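Local coordinates for C24 protein (Bizionia argentinensis JUB59, PDB 6OV6) that is of unknown biochemical function but probably forms the receptor-binding tip of a temperate bacteriophage's long tail fibre and binds manganese, at residues S197-V202 with T246-P251; V202-W207 with R239-D244; W148-G153 with T269-I274. All blocks are in the same frame, centred on the assembly; numbering follows the deposited sequence.

Contact 1: residues S197-V202 with T246-P251; sequences SINVTV and TLTSTP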
loop_
_atom_site.group_PDB
_atom_site.type_symbol
_atom_site.label_atom_id
_atom_site.label_comp_id
_atom_site.label_asym_id
_atom_site.label_seq_id
_atom_site.Cartn_x
_atom_site.Cartn_y
_atom_site.Cartn_z
ATOM N N SER A 197 36.200 -8.430 28.542
ATOM C CA SER A 197 37.519 -8.218 29.165
ATOM C C SER A 197 38.555 -8.842 28.245
ATOM O O SER A 197 38.237 -9.764 27.492
ATOM C CB SER A 197 37.608 -8.932 30.516
ATOM O OG SER A 197 36.966 -8.165 31.522
ATOM N N ILE A 198 39.795 -8.368 28.320
ATOM C CA ILE A 198 40.892 -8.940 27.559
ATOM C C ILE A 198 41.935 -9.413 28.566
ATOM O O ILE A 198 41.888 -9.019 29.730
ATOM C CB ILE A 198 41.494 -8.009 26.451
ATOM C CG1 ILE A 198 41.947 -6.622 26.969
ATOM C CG2 ILE A 198 40.571 -7.887 25.217
ATOM C CD1 ILE A 198 43.385 -6.574 27.537
ATOM N N ASN A 199 42.848 -10.270 28.114
ATOM C CA ASN A 199 43.980 -10.727 28.914
ATOM C C ASN A 199 45.239 -10.199 28.269
ATOM O O ASN A 199 45.315 -10.101 27.045
ATOM C CB ASN A 199 44.063 -12.261 28.992
ATOM C CG ASN A 199 43.155 -12.906 30.014
ATOM O OD1 ASN A 199 42.513 -12.251 30.851
ATOM N ND2 ASN A 199 43.196 -14.221 30.069
ATOM N N VAL A 200 46.242 -9.872 29.095
ATOM C CA VAL A 200 47.539 -9.415 28.617
ATOM C C VAL A 200 48.613 -10.085 29.484
ATOM O O VAL A 200 48.373 -10.320 30.664
ATOM C CB VAL A 200 47.619 -7.848 28.561
ATOM C CG1 VAL A 200 47.647 -7.203 29.954
ATOM C CG2 VAL A 200 48.781 -7.387 27.718
ATOM N N THR A 201 49.746 -10.455 28.889
ATOM C CA THR A 201 50.855 -11.084 29.624
ATOM C C THR A 201 52.006 -10.109 29.725
ATOM O O THR A 201 52.548 -9.701 28.701
ATOM C CB THR A 201 51.285 -12.420 28.994
ATOM O OG1 THR A 201 50.149 -13.286 28.982
ATOM C CG2 THR A 201 52.458 -13.097 29.767
ATOM N N VAL A 202 52.374 -9.743 30.952
ATOM C CA VAL A 202 53.477 -8.800 31.172
ATOM C C VAL A 202 54.744 -9.642 31.314
ATOM O O VAL A 202 54.813 -10.464 32.228
ATOM C CB VAL A 202 53.263 -7.845 32.388
ATOM C CG1 VAL A 202 54.396 -6.807 32.471
ATOM C CG2 VAL A 202 51.901 -7.151 32.303
ATOM N N THR A 246 50.149 -12.933 33.733
ATOM C CA THR A 246 48.944 -12.881 32.873
ATOM C C THR A 246 47.832 -12.178 33.648
ATOM O O THR A 246 47.449 -12.614 34.735
ATOM C CB THR A 246 48.550 -14.248 32.311
ATOM O OG1 THR A 246 49.638 -14.716 31.514
ATOM C CG2 THR A 246 47.295 -14.162 31.407
ATOM N N LEU A 247 47.360 -11.056 33.104
ATOM C CA LEU A 247 46.391 -10.215 33.795
ATOM C C LEU A 247 45.081 -10.102 33.041
ATOM O O LEU A 247 45.089 -10.184 31.826
ATOM C CB LEU A 247 46.999 -8.804 33.943
ATOM C CG LEU A 247 48.428 -8.706 34.556
ATOM C CD1 LEU A 247 48.945 -7.290 34.471
ATOM C CD2 LEU A 247 48.450 -9.207 35.989
ATOM N N THR A 248 43.972 -9.863 33.767
ATOM C CA THR A 248 42.659 -9.655 33.147
ATOM C C THR A 248 42.262 -8.198 33.328
ATOM O O THR A 248 42.349 -7.661 34.433
ATOM C CB THR A 248 41.581 -10.603 33.704
ATOM O OG1 THR A 248 42.059 -11.947 33.530
ATOM C CG2 THR A 248 40.188 -10.404 32.998
ATOM N N SER A 249 41.821 -7.587 32.247
ATOM C CA SER A 249 41.378 -6.208 32.246
ATOM C C SER A 249 40.008 -6.064 32.881
ATOM O O SER A 249 39.312 -7.049 33.148
ATOM C CB SER A 249 41.325 -5.678 30.813
ATOM O OG SER A 249 40.150 -6.094 30.125
ATOM N N THR A 250 39.627 -4.813 33.104
ATOM C CA THR A 250 38.301 -4.404 33.529
ATOM C C THR A 250 37.396 -4.590 32.277
ATOM O O THR A 250 37.900 -4.443 31.155
ATOM C CB THR A 250 38.323 -2.925 33.907
ATOM O OG1 THR A 250 38.786 -2.174 32.781
ATOM C CG2 THR A 250 39.169 -2.646 35.153
ATOM N N PRO A 251 36.087 -4.897 32.435
ATOM C CA PRO A 251 35.222 -5.044 31.231
ATOM C C PRO A 251 35.009 -3.729 30.496
ATOM O O PRO A 251 35.184 -2.658 31.064
ATOM C CB PRO A 251 33.874 -5.548 31.784
ATOM C CG PRO A 251 34.115 -5.865 33.244
ATOM C CD PRO A 251 35.317 -5.064 33.690
#
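Thr246 opens the run with its OG1 hydrogen-bonded to Thr201 OG1 at 3.0 Å; either hydroxyl could be the donor. The two side chains cross obliquely at a non-hydrogen-bonded pair, each oxygen placed beside its own backbone N. Leu247 comes next, at the hydrogen-bonded pair with Val200: Leu247 N meets Val200 O at 2.7 Å, nearly along the C=O axis, and Val200 N returns to Leu247 O. On the opposite face from the threonines, Leu247 sends CD1 obliquely to CG2 of Val202, 3.7 Å away. Thr248 shares the threonine face and lies alongside Asn199, donating from OG1 to Asn199 OD1 at 2.7 Å from above the carbonyl plane. Past the strand ends, Ser249 grips Ile198 by two hydrogen bonds. Ser249 N bonds Ile198 O, while a chi1 of 80° tucks OG between its own N and carbonyl carbon. There Ser249 OG accepts Ile198 N at 2.9 Å, almost straight at 174°, and donates to Thr250 O. Thr250 turns away, its OG1 bonded to Asn199 N of the second subunit, and Pro251 rests near the Ser197 hydroxyl. Strands 199-202 and 245-248 make a two-stranded antiparallel sheet within the chain, next to the manganese site of His252 and His254; Ile198 packs on Ile198 of the second subunit, and Val200 on Leu247 of the third.

Contact 2: residues V202-W207 with R239-D244; sequences VPRDGW and RASGID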
loop_
_atom_site.group_PDB
_atom_site.type_symbol
_atom_site.label_atom_id
_atom_site.label_comp_id
_atom_site.label_asym_id
_atom_site.label_seq_id
_atom_site.Cartn_x
_atom_site.Cartn_y
_atom_site.Cartn_z
ATOM N N VAL A 202 52.374 -9.743 30.952
ATOM C CA VAL A 202 53.477 -8.800 31.172
ATOM C C VAL A 202 54.744 -9.642 31.314
ATOM O O VAL A 202 54.813 -10.464 32.228
ATOM C CB VAL A 202 53.263 -7.845 32.388
ATOM C CG1 VAL A 202 54.396 -6.807 32.471
ATOM C CG2 VAL A 202 51.901 -7.151 32.303
ATOM N N PRO A 203 55.744 -9.466 30.437
ATOM C CA PRO A 203 56.970 -10.275 30.566
ATOM C C PRO A 203 57.933 -9.774 31.641
ATOM O O PRO A 203 58.058 -8.563 31.861
ATOM C CB PRO A 203 57.603 -10.172 29.177
ATOM C CG PRO A 203 57.185 -8.823 28.688
ATOM C CD PRO A 203 55.838 -8.515 29.306
ATOM N N ARG A 204 58.628 -10.710 32.301
ATOM C CA ARG A 204 59.685 -10.368 33.266
ATOM C C ARG A 204 60.979 -10.014 32.489
ATOM O O ARG A 204 61.852 -9.331 33.038
ATOM C CB ARG A 204 59.945 -11.511 34.282
ATOM C CG ARG A 204 60.347 -12.858 33.624
ATOM C CD ARG A 204 60.799 -13.893 34.616
ATOM N NE ARG A 204 60.959 -15.182 33.945
ATOM C CZ ARG A 204 61.840 -16.116 34.287
ATOM N NH1 ARG A 204 62.672 -15.916 35.304
ATOM N NH2 ARG A 204 61.921 -17.243 33.594
ATOM N N ASP A 205 61.109 -10.517 31.225
ATOM C CA ASP A 205 62.274 -10.305 30.364
ATOM C C ASP A 205 62.011 -9.309 29.253
ATOM O O ASP A 205 60.846 -9.016 28.950
ATOM C CB ASP A 205 62.741 -11.650 29.754
ATOM C CG ASP A 205 63.324 -12.623 30.762
ATOM O OD1 ASP A 205 63.553 -12.217 31.905
ATOM O OD2 ASP A 205 63.484 -13.807 30.417
ATOM N N GLY A 206 63.109 -8.840 28.639
ATOM C CA GLY A 206 63.115 -7.962 27.478
ATOM C C GLY A 206 62.988 -6.488 27.747
ATOM O O GLY A 206 62.644 -5.732 26.838
ATOM N N TRP A 207 63.271 -6.048 28.988
ATOM C CA TRP A 207 63.142 -4.634 29.353
ATOM C C TRP A 207 64.342 -3.792 28.908
ATOM O O TRP A 207 64.363 -2.583 29.131
ATOM C CB TRP A 207 62.937 -4.516 30.867
ATOM C CG TRP A 207 61.594 -5.019 31.301
ATOM C CD1 TRP A 207 61.244 -6.317 31.550
ATOM C CD2 TRP A 207 60.407 -4.237 31.486
ATOM N NE1 TRP A 207 59.906 -6.389 31.875
ATOM C CE2 TRP A 207 59.379 -5.122 31.887
ATOM C CE3 TRP A 207 60.117 -2.862 31.385
ATOM C CZ2 TRP A 207 58.071 -4.678 32.162
ATOM C CZ3 TRP A 207 58.822 -2.422 31.668
ATOM C CH2 TRP A 207 57.816 -3.326 32.040
ATOM N N ARG A 239 66.916 -10.849 43.920
ATOM C CA ARG A 239 66.783 -12.018 43.072
ATOM C C ARG A 239 66.280 -11.580 41.720
ATOM O O ARG A 239 65.638 -10.532 41.594
ATOM C CB ARG A 239 65.752 -13.032 43.639
ATOM C CG ARG A 239 66.103 -13.748 44.952
ATOM C CD ARG A 239 67.290 -14.703 44.836
ATOM N NE ARG A 239 67.527 -15.435 46.080
ATOM C CZ ARG A 239 68.226 -14.976 47.112
ATOM N NH1 ARG A 239 68.757 -13.767 47.074
ATOM N NH2 ARG A 239 68.388 -15.725 48.196
ATOM N N ALA A 240 66.481 -12.441 40.721
ATOM C CA ALA A 240 65.854 -12.273 39.429
ATOM C C ALA A 240 64.377 -12.570 39.691
ATOM O O ALA A 240 64.053 -13.411 40.536
ATOM C CB ALA A 240 66.383 -13.324 38.451
ATOM N N SER A 241 63.476 -11.899 38.959
ATOM C CA SER A 241 62.043 -12.204 38.988
ATOM C C SER A 241 61.886 -13.647 38.436
ATOM O O SER A 241 62.712 -14.098 37.634
ATOM C CB SER A 241 61.292 -11.234 38.076
ATOM O OG SER A 241 61.956 -11.158 36.824
ATOM N N GLY A 242 60.849 -14.340 38.878
ATOM C CA GLY A 242 60.617 -15.732 38.503
ATOM C C GLY A 242 59.633 -16.014 37.390
ATOM O O GLY A 242 59.803 -16.998 36.653
ATOM N N ILE A 243 58.575 -15.184 37.255
ATOM C CA ILE A 243 57.519 -15.469 36.273
ATOM C C ILE A 243 57.062 -14.256 35.470
ATOM O O ILE A 243 57.228 -13.108 35.906
ATOM C CB ILE A 243 56.270 -16.102 37.001
ATOM C CG1 ILE A 243 55.657 -15.115 38.056
ATOM C CG2 ILE A 243 56.581 -17.490 37.639
ATOM C CD1 ILE A 243 54.217 -15.436 38.538
ATOM N N ASP A 244 56.397 -14.540 34.335
ATOM C CA ASP A 244 55.659 -13.547 33.553
ATOM C C ASP A 244 54.308 -13.401 34.266
ATOM O O ASP A 244 53.941 -14.260 35.061
ATOM C CB ASP A 244 55.415 -14.015 32.116
ATOM C CG ASP A 244 56.681 -14.164 31.308
ATOM O OD1 ASP A 244 57.633 -13.385 31.540
ATOM O OD2 ASP A 244 56.723 -15.058 30.442
HETATM O O HOH W 1 59.679 -12.924 29.836
#
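Where the antiparallel pair 199-202/245-248 gives out, residues 203-204 and 241-244 meet as loop against loop in the distal part of the trimer, probably the receptor-binding tip of a phage fibre, held by polar contacts in place of strand pairing. Two direct hydrogen bonds cross it, both donated by Arg204. Its backbone N points at Asp244 OD1 at 3.0 Å, using the oxygen's anti lone pair, with an N-H...O angle of 165°. Its NH1 reaches Ser241 O, also at 3.0 Å, in the guanidinium plane and on a carbonyl lone pair. Asp244 OD1 is gripped a second time by a water, 2.7 Å away, which in turn accepts Asp205 N, so a single carboxylate oxygen holds two successive amides, one directly and one through the water.

Packing surrounds these bonds. With CG of Arg204 in the crowded position between backbone N and carbonyl carbon, and the chain extended from CG to NE, the arginine runs along Ser241 and Gly242. Its CB presses on Ser241 OG, an atom hydrogen-bonded to Ile222 O of the second subunit. Ile243 O is buried here without a polar partner.

The charges are less direct. Arg204 and Asp244 cross at about a right angle with their flat groups 63° apart, and NE stays 4.5 Å from Asp244 OD1, beyond a salt bridge. The opposite charges may still attract, but without a direct bond, and Arg221 of the second subunit brings a like charge close to NH1.

A last kind of contact involves no hydrogen bond: Gly242 O lies over one guanidinium face, nearly above its centre, 3.2 Å from Arg204 CZ.

Contact 3: residues W148-G153 with T269-I274; sequences WQLCDG and TLAYII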
loop_
_atom_site.group_PDB
_atom_site.type_symbol
_atom_site.label_atom_id
_atom_site.label_comp_id
_atom_site.label_asym_id
_atom_site.label_seq_id
_atom_site.Cartn_x
_atom_site.Cartn_y
_atom_site.Cartn_z
ATOM N N TRP A 148 -15.713 15.313 -8.791
ATOM C CA TRP A 148 -14.624 14.633 -8.067
ATOM C C TRP A 148 -13.677 15.644 -7.431
ATOM O O TRP A 148 -13.535 16.756 -7.945
ATOM C CB TRP A 148 -13.825 13.722 -9.024
ATOM C CG TRP A 148 -14.616 12.575 -9.585
ATOM C CD1 TRP A 148 -15.504 12.616 -10.625
ATOM C CD2 TRP A 148 -14.527 11.198 -9.186
ATOM N NE1 TRP A 148 -16.006 11.356 -10.869
ATOM C CE2 TRP A 148 -15.424 10.467 -9.997
ATOM C CE3 TRP A 148 -13.761 10.506 -8.217
ATOM C CZ2 TRP A 148 -15.579 9.076 -9.872
ATOM C CZ3 TRP A 148 -13.943 9.141 -8.064
ATOM C CH2 TRP A 148 -14.840 8.436 -8.882
ATOM N N GLN A 149 -12.969 15.228 -6.372
ATOM C CA GLN A 149 -11.945 16.057 -5.744
ATOM C C GLN A 149 -10.873 15.151 -5.152
ATOM O O GLN A 149 -11.123 13.973 -4.908
ATOM C CB GLN A 149 -12.531 16.964 -4.637
ATOM C CG GLN A 149 -12.925 16.244 -3.353
ATOM C CD GLN A 149 -13.102 17.208 -2.210
ATOM O OE1 GLN A 149 -14.147 17.858 -2.076
ATOM N NE2 GLN A 149 -12.100 17.283 -1.340
ATOM N N LEU A 150 -9.721 15.738 -4.840
ATOM C CA LEU A 150 -8.615 15.060 -4.179
ATOM C C LEU A 150 -9.046 14.702 -2.743
ATOM O O LEU A 150 -9.769 15.479 -2.100
ATOM C CB LEU A 150 -7.444 16.056 -4.161
ATOM C CG LEU A 150 -6.018 15.519 -4.077
ATOM C CD1 LEU A 150 -5.639 14.703 -5.339
ATOM C CD2 LEU A 150 -5.041 16.669 -3.867
ATOM N N CYS A 151 -8.638 13.516 -2.235
ATOM C CA CYS A 151 -8.901 13.138 -0.840
ATOM C C CYS A 151 -7.848 13.904 -0.023
ATOM O O CYS A 151 -6.728 13.414 0.183
ATOM C CB CYS A 151 -8.786 11.631 -0.641
ATOM S SG CYS A 151 -10.062 10.689 -1.529
ATOM N N ASP A 152 -8.184 15.156 0.336
ATOM C CA ASP A 152 -7.266 16.085 1.009
ATOM C C ASP A 152 -7.679 16.560 2.412
ATOM O O ASP A 152 -6.995 17.403 3.001
ATOM C CB ASP A 152 -7.008 17.292 0.093
ATOM C CG ASP A 152 -8.261 18.058 -0.338
ATOM O OD1 ASP A 152 -9.351 17.778 0.208
ATOM O OD2 ASP A 152 -8.162 18.868 -1.279
ATOM N N GLY A 153 -8.752 16.014 2.951
ATOM C CA GLY A 153 -9.225 16.412 4.268
ATOM C C GLY A 153 -10.332 17.461 4.248
ATOM O O GLY A 153 -10.989 17.648 5.272
ATOM N N THR A 269 3.723 7.147 -7.051
ATOM C CA THR A 269 2.763 8.172 -6.689
ATOM C C THR A 269 1.544 8.191 -7.624
ATOM O O THR A 269 1.678 8.354 -8.835
ATOM C CB THR A 269 3.432 9.581 -6.640
ATOM O OG1 THR A 269 4.586 9.547 -5.807
ATOM C CG2 THR A 269 2.463 10.667 -6.153
ATOM N N LEU A 270 0.364 8.049 -7.035
ATOM C CA LEU A 270 -0.918 8.192 -7.722
ATOM C C LEU A 270 -1.785 9.108 -6.853
ATOM O O LEU A 270 -1.613 9.148 -5.633
ATOM C CB LEU A 270 -1.620 6.836 -7.942
ATOM C CG LEU A 270 -0.928 5.811 -8.855
ATOM C CD1 LEU A 270 -1.750 4.509 -8.930
ATOM C CD2 LEU A 270 -0.730 6.355 -10.283
ATOM N N ALA A 271 -2.763 9.784 -7.450
ATOM C CA ALA A 271 -3.647 10.611 -6.649
ATOM C C ALA A 271 -4.837 9.775 -6.172
ATOM O O ALA A 271 -5.330 8.911 -6.903
ATOM C CB ALA A 271 -4.145 11.788 -7.472
ATOM N N TYR A 272 -5.281 10.037 -4.951
ATOM C CA TYR A 272 -6.501 9.474 -4.373
ATOM C C TYR A 272 -7.573 10.551 -4.552
ATOM O O TYR A 272 -7.434 11.670 -4.036
ATOM C CB TYR A 272 -6.364 9.108 -2.901
ATOM C CG TYR A 272 -5.581 7.839 -2.725
ATOM C CD1 TYR A 272 -6.127 6.611 -3.082
ATOM C CD2 TYR A 272 -4.271 7.865 -2.254
ATOM C CE1 TYR A 272 -5.397 5.436 -2.963
ATOM C CE2 TYR A 272 -3.521 6.683 -2.132
ATOM C CZ TYR A 272 -4.084 5.478 -2.522
ATOM O OH TYR A 272 -3.394 4.296 -2.476
ATOM N N ILE A 273 -8.592 10.235 -5.334
ATOM C CA ILE A 273 -9.698 11.172 -5.580
ATOM C C ILE A 273 -11.001 10.531 -5.122
ATOM O O ILE A 273 -11.071 9.310 -4.967
ATOM C CB ILE A 273 -9.768 11.673 -7.046
ATOM C CG1 ILE A 273 -10.116 10.522 -8.057
ATOM C CG2 ILE A 273 -8.525 12.521 -7.445
ATOM C CD1 ILE A 273 -10.453 11.009 -9.503
ATOM N N ILE A 274 -12.054 11.336 -4.945
ATOM C CA ILE A 274 -13.328 10.783 -4.503
ATOM C C ILE A 274 -14.493 11.538 -5.139
ATOM O O ILE A 274 -14.380 12.725 -5.406
ATOM C CB ILE A 274 -13.407 10.767 -2.953
ATOM C CG1 ILE A 274 -14.523 9.846 -2.416
ATOM C CG2 ILE A 274 -13.411 12.170 -2.333
ATOM C CD1 ILE A 274 -14.289 9.351 -1.049
HETATM O O HOH W 2 -5.611 12.486 -1.972
#
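A chi1 of -65° sets the Trp148 indole beside its own backbone N, anti to the carbonyl carbon, and brings the six-membered ring, through CE3, against the facing strand. Ile273 answers with CG1 in the crowded position between N and carbonyl carbon (chi1 66°); this puts CG1, and an extended chi2 puts CD1, against Trp148 CE3, each at 3.6 Å, and the two side chains cross at about a right angle. The same ring carbon also leans obliquely on the carbonyl carbon of Ile274. Cys151, with SG anti to its carbonyl carbon (chi1 -66°), directs the sulfur to CB of Ile274, 3.6 Å away.

The backbones run antiparallel. Gln149 and Ile274 form a hydrogen-bonded pair: Gln149 N donates to Ile274 O at 3.0 Å, in the carbonyl plane, and Ile274 N returns to Gln149 O at 2.8 Å, nearly along the C=O axis. Leu150 and Ile273 follow as a non-hydrogen-bonded pair whose side chains diverge, and Leu150 CD1 extends to Ala271 CB at 3.9 Å. One bond further, Cys151 N reaches Tyr272 O at 2.8 Å from above the carbonyl plane. Tyr272 O also receives a water that donates to Cys151 O, so two donors hold this carbonyl while the chain bends in an inverse gamma turn centred on Cys151. Gln149 NE2 donates to Leu150 O at 3.0 Å and also bonds Thr154 OG1.

Trp148 NE1 is bonded to Arg125 O of the second subunit, with a strand of which Thr269 and Leu270 pair in parallel, and Tyr272 packs on Leu136 of the third. Within the chain this is an edge pairing in a three-stranded antiparallel sheet, strands 148-150 and 135-137 flanking the central strand 267-275.

Overall arrangement
The three contacts nest along the chain: contact 3 closes the widest loop, contact 1 lies within it and contact 2 within contact 1. Contacts 1 and 2 share Val202 and touch through Thr201 and Asp244, their centres about 17 Å apart towards the presumed fibre tip; contact 3 lies nearer the chain's centre, its own centre about 66 Å from that of contact 1. Contact 3 is buried and largely apolar around its strand bonds. Contact 1 is partly buried, pairing strands with hydroxyls and an amide on one face and aliphatic groups on the other. Contact 2, also partly buried, replaces strand bonds with arginine, carboxylate and water. All three touch the third subunit.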